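Local coordinates for protein putative alpha-ketoglutarate-dependent taurine dioxygenase (Burkholderia xenovorans, PDB 5HSX) that probably acts as an iron(II)- and 2-oxoglutarate-dependent dioxygenase of the TauD/TfdA family, at residues E49-L54 with H210-E215; A74-F79 with A135-G140. One frame throughout, in Å; residues are numbered along the deposited sequence.

Contact 1: residues E49-L54 with H210-E215; sequences EIRAAL and HPETGE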
ATOM      1  N   GLU B  49       2.009  -0.550 -28.758  1.00 31.87           N
ATOM      2  CA  GLU B  49       1.272   0.290 -27.815  1.00 35.19           C
ATOM      3  C   GLU B  49       1.348  -0.267 -26.404  1.00 34.01           C
ATOM      4  O   GLU B  49       1.493   0.496 -25.441  1.00 29.78           O
ATOM      5  CB  GLU B  49      -0.188   0.427 -28.244  1.00 34.93           C
ATOM      6  CG  GLU B  49      -0.373   1.305 -29.467  1.00 37.51           C
ATOM      7  CD  GLU B  49      -1.800   1.301 -29.983  1.00 47.68           C
ATOM      8  OE1 GLU B  49      -2.168   2.242 -30.718  1.00 57.26           O
ATOM      9  OE2 GLU B  49      -2.548   0.357 -29.662  1.00 49.07           O
ATOM     10  N   ILE B  50       1.220  -1.590 -26.260  1.00 27.03           N
ATOM     11  CA  ILE B  50       1.355  -2.210 -24.944  1.00 27.18           C
ATOM     12  C   ILE B  50       2.755  -1.979 -24.395  1.00 28.02           C
ATOM     13  O   ILE B  50       2.931  -1.627 -23.220  1.00 23.35           O
ATOM     14  CB  ILE B  50       1.018  -3.711 -25.027  1.00 28.07           C
ATOM     15  CG1 ILE B  50      -0.461  -3.903 -25.369  1.00 29.90           C
ATOM     16  CG2 ILE B  50       1.375  -4.426 -23.727  1.00 23.26           C
ATOM     17  CD1 ILE B  50      -0.836  -5.347 -25.655  1.00 31.18           C
ATOM     18  N   ARG B  51       3.774  -2.136 -25.248  1.00 27.10           N
ATOM     19  CA  ARG B  51       5.150  -1.952 -24.799  1.00 26.57           C
ATOM     20  C   ARG B  51       5.386  -0.524 -24.331  1.00 25.00           C
ATOM     21  O   ARG B  51       6.053  -0.297 -23.317  1.00 24.30           O
ATOM     22  CB  ARG B  51       6.140  -2.311 -25.916  1.00 26.88           C
ATOM     23  CG  ARG B  51       7.562  -2.468 -25.377  1.00 25.77           C
ATOM     24  CD  ARG B  51       8.634  -2.708 -26.460  1.00 28.40           C
ATOM     25  NE  ARG B  51       9.884  -3.061 -25.792  1.00 26.54           N
ATOM     26  CZ  ARG B  51      10.274  -4.309 -25.556  1.00 33.27           C
ATOM     27  NH1 ARG B  51       9.533  -5.335 -25.978  1.00 29.38           N
ATOM     28  NH2 ARG B  51      11.402  -4.534 -24.898  1.00 31.33           N
ATOM     29  N   ALA B  52       4.842   0.453 -25.060  1.00 24.78           N
ATOM     30  CA  ALA B  52       5.021   1.848 -24.675  1.00 23.14           C
ATOM     31  C   ALA B  52       4.303   2.157 -23.368  1.00 24.71           C
ATOM     32  O   ALA B  52       4.816   2.909 -22.531  1.00 25.14           O
ATOM     33  CB  ALA B  52       4.521   2.758 -25.796  1.00 28.00           C
ATOM     34  N   ALA B  53       3.104   1.600 -23.186  1.00 27.05           N
ATOM     35  CA  ALA B  53       2.384   1.785 -21.932  1.00 22.18           C
ATOM     36  C   ALA B  53       3.144   1.159 -20.772  1.00 25.99           C
ATOM     37  O   ALA B  53       3.182   1.718 -19.671  1.00 23.30           O
ATOM     38  CB  ALA B  53       0.982   1.184 -22.045  1.00 28.11           C
ATOM     39  N   LEU B  54       3.768   0.005 -21.009  1.00 22.42           N
ATOM     40  CA  LEU B  54       4.566  -0.645 -19.975  1.00 23.51           C
ATOM     41  C   LEU B  54       5.778   0.199 -19.601  1.00 23.03           C
ATOM     42  O   LEU B  54       6.067   0.399 -18.417  1.00 22.86           O
ATOM     43  CB  LEU B  54       4.996  -2.034 -20.447  1.00 20.22           C
ATOM     44  CG  LEU B  54       5.997  -2.802 -19.583  1.00 24.39           C
ATOM     45  CD1 LEU B  54       5.380  -3.205 -18.233  1.00 23.56           C
ATOM     46  CD2 LEU B  54       6.510  -4.022 -20.356  1.00 25.94           C
ATOM     47  N   HIS B 210      18.179   2.739 -17.508  1.00 21.91           N
ATOM     48  CA  HIS B 210      17.214   1.938 -18.259  1.00 22.86           C
ATOM     49  C   HIS B 210      17.621   1.852 -19.729  1.00 26.26           C
ATOM     50  O   HIS B 210      17.836   2.889 -20.374  1.00 25.16           O
ATOM     51  CB  HIS B 210      15.815   2.541 -18.113  1.00 20.31           C
ATOM     52  CG  HIS B 210      14.713   1.631 -18.551  1.00 19.04           C
ATOM     53  ND1 HIS B 210      14.507   1.290 -19.869  1.00 23.35           N
ATOM     54  CD2 HIS B 210      13.744   0.998 -17.840  1.00 20.36           C
ATOM     55  CE1 HIS B 210      13.468   0.477 -19.952  1.00 20.42           C
ATOM     56  NE2 HIS B 210      12.980   0.292 -18.737  1.00 20.84           N
ATOM     57  N   PRO B 211      17.738   0.647 -20.299  1.00 22.08           N
ATOM     58  CA  PRO B 211      18.283   0.536 -21.665  1.00 23.01           C
ATOM     59  C   PRO B 211      17.346   1.008 -22.772  1.00 29.76           C
ATOM     60  O   PRO B 211      17.816   1.198 -23.901  1.00 31.34           O
ATOM     61  CB  PRO B 211      18.591  -0.962 -21.807  1.00 30.17           C
ATOM     62  CG  PRO B 211      17.707  -1.627 -20.835  1.00 24.41           C
ATOM     63  CD  PRO B 211      17.543  -0.672 -19.669  1.00 25.50           C
ATOM     64  N   GLU B 212      16.053   1.190 -22.512  1.00 26.60           N
ATOM     65  CA  GLU B 212      15.147   1.684 -23.542  1.00 26.75           C
ATOM     66  C   GLU B 212      14.751   3.143 -23.348  1.00 29.83           C
ATOM     67  O   GLU B 212      14.506   3.841 -24.331  1.00 29.00           O
ATOM     68  CB  GLU B 212      13.879   0.826 -23.607  1.00 30.38           C
ATOM     69  CG  GLU B 212      14.118  -0.604 -24.066  1.00 35.16           C
ATOM     70  CD  GLU B 212      12.821  -1.384 -24.259  1.00 35.44           C
ATOM     71  OE1 GLU B 212      12.068  -1.091 -25.215  1.00 34.26           O
ATOM     72  OE2 GLU B 212      12.551  -2.288 -23.444  1.00 30.96           O
ATOM     73  N   THR B 213      14.674   3.629 -22.110  1.00 26.82           N
ATOM     74  CA  THR B 213      14.246   5.001 -21.875  1.00 28.99           C
ATOM     75  C   THR B 213      15.370   5.927 -21.446  1.00 26.36           C
ATOM     76  O   THR B 213      15.196   7.151 -21.504  1.00 28.59           O
ATOM     77  CB  THR B 213      13.158   5.054 -20.792  1.00 23.44           C
ATOM     78  OG1 THR B 213      13.752   4.744 -19.528  1.00 24.17           O
ATOM     79  CG2 THR B 213      12.039   4.055 -21.090  1.00 25.59           C
ATOM     80  N   GLY B 214      16.506   5.384 -21.009  1.00 25.09           N
ATOM     81  CA  GLY B 214      17.584   6.199 -20.499  1.00 24.93           C
ATOM     82  C   GLY B 214      17.367   6.721 -19.097  1.00 25.68           C
ATOM     83  O   GLY B 214      18.236   7.435 -18.579  1.00 22.51           O
ATOM     84  N   GLU B 215      16.239   6.394 -18.467  1.00 19.40           N
ATOM     85  CA  GLU B 215      15.983   6.835 -17.105  1.00 19.15           C
ATOM     86  C   GLU B 215      16.872   6.084 -16.121  1.00 23.38           C
ATOM     87  O   GLU B 215      17.371   4.993 -16.399  1.00 27.60           O
ATOM     88  CB  GLU B 215      14.515   6.622 -16.739  1.00 21.45           C
ATOM     89  CG  GLU B 215      13.530   7.398 -17.604  1.00 20.80           C
ATOM     90  CD  GLU B 215      12.119   6.848 -17.514  1.00 24.99           C
ATOM     91  OE1 GLU B 215      11.915   5.654 -17.829  1.00 24.77           O
ATOM     92  OE2 GLU B 215      11.209   7.602 -17.107  1.00 26.57           O
TER
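Arg-51, reaching out from helix 44-57, presents the NE side of its guanidinium to the carboxylate of Glu-212 and makes a two-pronged salt bridge. NE donates to OE1 of Glu-212 at 3.0 Å, and NH2 of Arg-51 donates to OE2 of Glu-212 at 2.9 Å, both nearly straight. Both oxygens lie close to the guanidinium plane, so the N-H groups of Arg-51 point nearly straight at them. The carboxylate, however, is twisted by 42° against that plane: OE1 takes NE on its syn lone pair, while OE2 is met from above the carboxylate plane. The two side chains cross at about a right angle. Arg-51 is extended from CG to NE, with CG opposite the backbone nitrogen (chi1 -166°), which carries the charged end well beyond the helix surface; a long chain ending in a flat group with several N-H donors suits a partner that lies away from the helix.

Glu-212 belongs to the loop joining the antiparallel strands 200-209 and 216-218, a short loop held by its own hydrogen bonds. ND1 of His-210 accepts from the backbone nitrogens of Glu-212 (3.1 Å) and Thr-213 (3.2 Å), the first near the ring plane and the second well out of it. Thr-213 OG1 accepts from Glu-215 N in an ST turn and donates to Glu-215 OE1 at 2.7 Å.

Glu-212 OE2 also pairs with Arg-269, so two arginines share this carboxylate, which would be expected to help keep it ionised. NH1 of Arg-51 bonds to the carbonyl of Phe-79.

Contact 2: residues A74-F79 with A135-G140; sequences AFSAQF and ASILRG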
ATOM      1  N   ALA B  74       2.557 -17.527 -25.778  1.00 30.49           N
ATOM      2  CA  ALA B  74       2.494 -16.837 -27.066  1.00 32.16           C
ATOM      3  C   ALA B  74       2.395 -15.328 -26.885  1.00 32.18           C
ATOM      4  O   ALA B  74       3.034 -14.563 -27.618  1.00 32.86           O
ATOM      5  CB  ALA B  74       1.317 -17.359 -27.891  1.00 34.94           C
ATOM      6  N   PHE B  75       1.599 -14.878 -25.911  1.00 28.02           N
ATOM      7  CA  PHE B  75       1.537 -13.449 -25.630  1.00 29.40           C
ATOM      8  C   PHE B  75       2.896 -12.920 -25.204  1.00 31.90           C
ATOM      9  O   PHE B  75       3.334 -11.862 -25.670  1.00 30.85           O
ATOM     10  CB  PHE B  75       0.504 -13.160 -24.542  1.00 29.75           C
ATOM     11  CG  PHE B  75       0.551 -11.743 -24.017  1.00 31.23           C
ATOM     12  CD1 PHE B  75      -0.008 -10.701 -24.741  1.00 34.38           C
ATOM     13  CD2 PHE B  75       1.148 -11.456 -22.797  1.00 33.76           C
ATOM     14  CE1 PHE B  75       0.028  -9.394 -24.260  1.00 29.18           C
ATOM     15  CE2 PHE B  75       1.192 -10.146 -22.311  1.00 32.30           C
ATOM     16  CZ  PHE B  75       0.628  -9.119 -23.050  1.00 27.97           C
ATOM     17  N   SER B  76       3.574 -13.651 -24.317  1.00 25.61           N
ATOM     18  CA  SER B  76       4.849 -13.192 -23.781  1.00 22.55           C
ATOM     19  C   SER B  76       5.909 -13.079 -24.868  1.00 23.05           C
ATOM     20  O   SER B  76       6.718 -12.142 -24.855  1.00 26.39           O
ATOM     21  CB  SER B  76       5.315 -14.149 -22.689  1.00 27.97           C
ATOM     22  OG  SER B  76       4.294 -14.341 -21.736  1.00 25.95           O
ATOM     23  N   ALA B  77       5.930 -14.025 -25.809  1.00 24.07           N
ATOM     24  CA  ALA B  77       6.993 -14.054 -26.813  1.00 25.39           C
ATOM     25  C   ALA B  77       6.932 -12.868 -27.761  1.00 31.62           C
ATOM     26  O   ALA B  77       7.900 -12.616 -28.489  1.00 31.96           O
ATOM     27  CB  ALA B  77       6.935 -15.356 -27.619  1.00 31.83           C
ATOM     28  N   GLN B  78       5.818 -12.138 -27.774  1.00 29.82           N
ATOM     29  CA  GLN B  78       5.724 -10.936 -28.592  1.00 33.43           C
ATOM     30  C   GLN B  78       6.546  -9.787 -28.025  1.00 34.18           C
ATOM     31  O   GLN B  78       6.735  -8.780 -28.716  1.00 31.08           O
ATOM     32  CB  GLN B  78       4.257 -10.520 -28.734  1.00 29.87           C
ATOM     33  CG  GLN B  78       3.406 -11.574 -29.434  1.00 35.19           C
ATOM     34  CD  GLN B  78       1.915 -11.272 -29.394  1.00 43.77           C
ATOM     35  OE1 GLN B  78       1.221 -11.395 -30.405  1.00 45.37           O
ATOM     36  NE2 GLN B  78       1.414 -10.895 -28.222  1.00 44.33           N
ATOM     37  N   PHE B  79       7.046  -9.917 -26.796  1.00 27.68           N
ATOM     38  CA  PHE B  79       7.795  -8.851 -26.156  1.00 26.76           C
ATOM     39  C   PHE B  79       9.238  -9.216 -25.838  1.00 29.91           C
ATOM     40  O   PHE B  79      10.007  -8.324 -25.464  1.00 30.85           O
ATOM     41  CB  PHE B  79       7.069  -8.398 -24.875  1.00 25.53           C
ATOM     42  CG  PHE B  79       5.666  -7.919 -25.130  1.00 26.23           C
ATOM     43  CD1 PHE B  79       5.418  -6.591 -25.444  1.00 24.83           C
ATOM     44  CD2 PHE B  79       4.598  -8.806 -25.102  1.00 26.35           C
ATOM     45  CE1 PHE B  79       4.125  -6.150 -25.702  1.00 26.62           C
ATOM     46  CE2 PHE B  79       3.304  -8.374 -25.356  1.00 26.59           C
ATOM     47  CZ  PHE B  79       3.066  -7.045 -25.659  1.00 28.44           C
ATOM     48  N   ALA B 135      11.396  -8.416 -17.519  1.00 21.67           N
ATOM     49  CA  ALA B 135       9.961  -8.295 -17.302  1.00 21.69           C
ATOM     50  C   ALA B 135       9.400  -9.637 -16.880  1.00 21.66           C
ATOM     51  O   ALA B 135       9.988 -10.691 -17.145  1.00 24.99           O
ATOM     52  CB  ALA B 135       9.229  -7.817 -18.564  1.00 23.87           C
ATOM     53  N   SER B 136       8.233  -9.589 -16.248  1.00 19.10           N
ATOM     54  CA  SER B 136       7.487 -10.800 -15.948  1.00 26.37           C
ATOM     55  C   SER B 136       6.022 -10.577 -16.294  1.00 23.99           C
ATOM     56  O   SER B 136       5.520  -9.450 -16.239  1.00 23.43           O
ATOM     57  CB  SER B 136       7.629 -11.204 -14.471  1.00 35.51           C
ATOM     58  OG  SER B 136       8.934 -10.925 -13.979  1.00 42.23           O
ATOM     59  N   ILE B 137       5.342 -11.667 -16.637  1.00 22.17           N
ATOM     60  CA  ILE B 137       3.922 -11.654 -16.960  1.00 23.29           C
ATOM     61  C   ILE B 137       3.251 -12.704 -16.090  1.00 24.12           C
ATOM     62  O   ILE B 137       3.473 -13.908 -16.279  1.00 24.67           O
ATOM     63  CB  ILE B 137       3.668 -11.927 -18.449  1.00 21.32           C
ATOM     64  CG1 ILE B 137       4.335 -10.837 -19.290  1.00 24.88           C
ATOM     65  CG2 ILE B 137       2.161 -12.018 -18.725  1.00 23.95           C
ATOM     66  CD1 ILE B 137       4.503 -11.190 -20.721  1.00 30.16           C
ATOM     67  N   LEU B 138       2.429 -12.257 -15.145  1.00 22.82           N
ATOM     68  CA  LEU B 138       1.815 -13.112 -14.136  1.00 20.59           C
ATOM     69  C   LEU B 138       0.308 -13.127 -14.356  1.00 23.81           C
ATOM     70  O   LEU B 138      -0.319 -12.062 -14.373  1.00 23.10           O
ATOM     71  CB  LEU B 138       2.151 -12.581 -12.742  1.00 21.29           C
ATOM     72  CG  LEU B 138       1.573 -13.266 -11.510  1.00 23.91           C
ATOM     73  CD1 LEU B 138       2.075 -14.694 -11.405  1.00 23.50           C
ATOM     74  CD2 LEU B 138       1.960 -12.440 -10.274  1.00 24.29           C
ATOM     75  N   ARG B 139      -0.280 -14.318 -14.514  1.00 22.08           N
ATOM     76  CA  ARG B 139      -1.718 -14.434 -14.733  1.00 24.83           C
ATOM     77  C   ARG B 139      -2.387 -15.199 -13.592  1.00 27.59           C
ATOM     78  O   ARG B 139      -1.834 -16.171 -13.066  1.00 25.89           O
ATOM     79  CB  ARG B 139      -2.027 -15.098 -16.093  1.00 23.66           C
ATOM     80  CG  ARG B 139      -2.028 -16.633 -16.130  1.00 28.23           C
ATOM     81  CD  ARG B 139      -2.281 -17.135 -17.555  1.00 28.70           C
ATOM     82  NE  ARG B 139      -2.878 -18.466 -17.570  1.00 33.27           N
ATOM     83  CZ  ARG B 139      -2.195 -19.603 -17.662  1.00 32.95           C
ATOM     84  NH1 ARG B 139      -0.871 -19.584 -17.761  1.00 31.62           N
ATOM     85  NH2 ARG B 139      -2.839 -20.767 -17.657  1.00 31.68           N
ATOM     86  N   GLY B 140      -3.580 -14.750 -13.206  1.00 25.64           N
ATOM     87  CA  GLY B 140      -4.318 -15.354 -12.112  1.00 22.20           C
ATOM     88  C   GLY B 140      -5.403 -16.285 -12.613  1.00 27.51           C
ATOM     89  O   GLY B 140      -6.291 -15.874 -13.361  1.00 29.73           O
TER
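A small, buried apolar contact packs Phe-75 and Ser-76 of helix 69-77 against strand 135-140, with Ile-137 as the one residue of the strand that bridges the gap. The backbones stay well apart, Ser-76 and Ile-137 being nearest with their CA atoms 7.1 Å from each other, and no hydrogen bond crosses between the segments. The methyl CD1 of Ile-137 does most of the touching. With CG1 opposite the carbonyl carbon (chi1 -61°) and CD1 continuing the chain outward, this arm extends toward the helix, where it lies 3.8 Å from CE2 of Phe-75 and 3.6 Å from CB of Ser-76. The other branch, CG2, comes up to the same ring carbon, 4.2 Å from Phe-75 CE2. A beta-branched residue is at home in a strand, and its two arms here fill space beside the aromatic ring.

Strand 135-140 is an inner member of the mixed main sheet, paired antiparallel with 263-267 and 287-293, as befits the double-stranded beta-helix core of the cupin clan to which this family belongs. Ile-137 also rests on Val-263, Phe-265 and Thr-291 of these two neighbours.

Phe-75 has CG turned opposite its own backbone nitrogen (chi1 170°), sending the ring out beside Ile-137, while Phe-79 CE2 sits 3.5 Å above one ring face, offset toward the rim. Ser-76 OG lies 3.3 Å from Ile-137 CD1 but finds its polar partners elsewhere, bonding to the carbonyl of His-72 one helical turn back and to the hydroxyl of Thr-291. A small hydroxyl side chain thus fits close to the sheet while remaining satisfied. His-72 NE2 in turn bonds to the carbonyl of Ile-137, adding a polar tie from helix to strand.

From the N terminus the chain runs through strands 21-24 and 31-34 into helix 44-57, source of one half of contact 1, then crosses strand 59-62 to helix 69-77, where contact 2 begins. Contact 2 is completed 56 residues on at strand 135-140. Contact 1 closes much later, at the loop between strands 200-209 and 216-218, so the loop of contact 2 lies wholly within that of contact 1. Contact 2 ties a helix to the main sheet; contact 1 joins a helix to a loop of the five-stranded sheet. Their centres are about 16 Å apart, yet they meet at Phe-79, whose CZ packs 3.7 Å from CG2 of Ile-50.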